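Local atomic coordinates of alcohol dehydrogenase, zinc-containing (PDB entry 5YLN), a protein that probably oxidises alcohols with NAD+ as a zinc-dependent alcohol dehydrogenase, each subunit carrying a four-cysteine zinc site besides a second bound zinc ion. Residues A[90-95]-A[134-139]. Sequence-based numbering, arbitrary orientation.
With ZN (zinc ion), chain F.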
# COMPACT_ATOMS: atom_id res chain seq x y z
N CYS A 90 9.53 18.60 13.44
CA CYS A 90 10.67 18.31 12.57
C CYS A 90 10.42 18.70 11.12
O CYS A 90 11.37 18.76 10.34
CB CYS A 90 11.04 16.82 12.66
SG CYS A 90 9.76 15.66 12.10
N VAL A 91 9.17 19.00 10.76
CA VAL A 91 8.78 19.28 9.38
C VAL A 91 8.27 20.72 9.29
O VAL A 91 7.44 21.14 10.10
CB VAL A 91 7.68 18.30 8.93
CG1 VAL A 91 6.96 18.83 7.70
CG2 VAL A 91 8.29 16.91 8.66
N CYS A 92 8.77 21.47 8.30
CA CYS A 92 8.28 22.82 8.03
C CYS A 92 7.18 22.77 6.98
O CYS A 92 7.29 22.05 5.98
CB CYS A 92 9.40 23.72 7.51
SG CYS A 92 10.87 23.75 8.55
N ALA A 93 6.14 23.59 7.18
CA ALA A 93 4.97 23.62 6.32
C ALA A 93 4.63 25.07 5.98
O ALA A 93 4.39 25.88 6.87
CB ALA A 93 3.78 22.93 7.01
N CYS A 94 4.58 25.39 4.68
CA CYS A 94 4.20 26.75 4.29
C CYS A 94 2.70 26.98 4.42
O CYS A 94 2.28 28.14 4.55
CB CYS A 94 4.67 27.03 2.85
SG CYS A 94 3.59 26.28 1.52
N GLY A 95 1.89 25.92 4.40
CA GLY A 95 0.45 25.98 4.58
C GLY A 95 -0.35 26.36 3.35
O GLY A 95 -1.58 26.42 3.43
N ASP A 134 4.23 30.13 11.86
CA ASP A 134 2.82 29.93 12.19
C ASP A 134 2.37 28.50 11.94
O ASP A 134 1.44 28.02 12.60
CB ASP A 134 1.96 30.91 11.39
CG ASP A 134 1.78 32.24 12.09
OD1 ASP A 134 1.78 32.25 13.33
OD2 ASP A 134 1.63 33.28 11.41
N ASN A 135 3.01 27.79 11.01
CA ASN A 135 2.62 26.42 10.69
C ASN A 135 3.62 25.38 11.17
O ASN A 135 3.38 24.18 11.00
CB ASN A 135 2.39 26.27 9.19
CG ASN A 135 1.38 27.25 8.66
OD1 ASN A 135 0.18 27.10 8.89
ND2 ASN A 135 1.84 28.26 7.95
N THR A 136 4.73 25.79 11.78
CA THR A 136 5.75 24.86 12.24
C THR A 136 5.84 24.78 13.75
O THR A 136 6.31 23.77 14.28
CB THR A 136 7.11 25.26 11.63
OG1 THR A 136 6.96 25.29 10.20
CG2 THR A 136 8.26 24.27 12.00
N LEU A 137 5.36 25.80 14.47
CA LEU A 137 5.40 25.85 15.92
C LEU A 137 4.05 25.49 16.52
O LEU A 137 3.00 25.73 15.91
CB LEU A 137 5.81 27.25 16.39
CG LEU A 137 7.16 27.79 15.91
CD1 LEU A 137 7.42 29.18 16.49
CD2 LEU A 137 8.26 26.83 16.32
N TYR A 138 4.07 24.93 17.72
CA TYR A 138 2.86 24.64 18.49
C TYR A 138 3.01 25.17 19.91
O TYR A 138 4.04 24.94 20.55
CB TYR A 138 2.56 23.15 18.52
CG TYR A 138 2.18 22.61 17.17
CD1 TYR A 138 0.85 22.64 16.75
CD2 TYR A 138 3.14 22.11 16.30
CE1 TYR A 138 0.49 22.16 15.51
CE2 TYR A 138 2.79 21.63 15.07
CZ TYR A 138 1.46 21.66 14.67
OH TYR A 138 1.10 21.18 13.44
N HIS A 139 1.98 25.85 20.39
CA HIS A 139 1.98 26.30 21.77
C HIS A 139 1.98 25.10 22.71
O HIS A 139 1.25 24.13 22.49
CB HIS A 139 0.76 27.19 22.03
CG HIS A 139 0.85 28.54 21.38
ND1 HIS A 139 1.70 29.52 21.84
CD2 HIS A 139 0.20 29.06 20.32
CE1 HIS A 139 1.56 30.60 21.09
NE2 HIS A 139 0.66 30.34 20.15
ZN ZN F . 3.69 23.94 1.58
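The base of the structural-zinc lobe of a medium-chain alcohol dehydrogenase lies here, where the chain entering the four-cysteine site runs past the short helix 133-136. Cys94 opens the site: its SG binds the zinc ion at 2.3 Å, with Cys97, Cys100 and Cys108 as the other ligands. Cys94 leaves the backbone away from 134-139, and chi1 of 78° sets SG in the crowded position between its own N and carbonyl carbon, bound to the zinc. Just before it, residues 91-93 meet two consecutive helix residues without any hydrogen bond between the two segments. Asn135 points toward the incoming chain and presses its CB against Ala93 O at 3.1 Å, a close carbon-to-carbonyl contact, while Ala93 CB lies 4.2 Å from Asn135 CB. With CG beside the backbone N (chi1 -56°), the amide reaches along the chain. Asn135 ND2 stands 3.4 Å from Cys94 O, but at an angle too poor for a hydrogen bond. Thr136 spreads its two branches along the backbone: OG1 packs 3.5 Å from Cys92 CA, and CG2, anti to its own backbone N, lies 3.8 Å from Val91 O. The buried hydroxyl is hydrogen-bonded to the carbonyl oxygens of Pro131 and His132, just before the helix, so it meets Cys92 through packing alone. Beyond Thr136 the chain leaves the helix as strand 137-139, antiparallel to strand 85-88 in the GroES-like domain, whereas strand 91-92 pairs with 113-114 and the Cys92 side chain rests on Phe116.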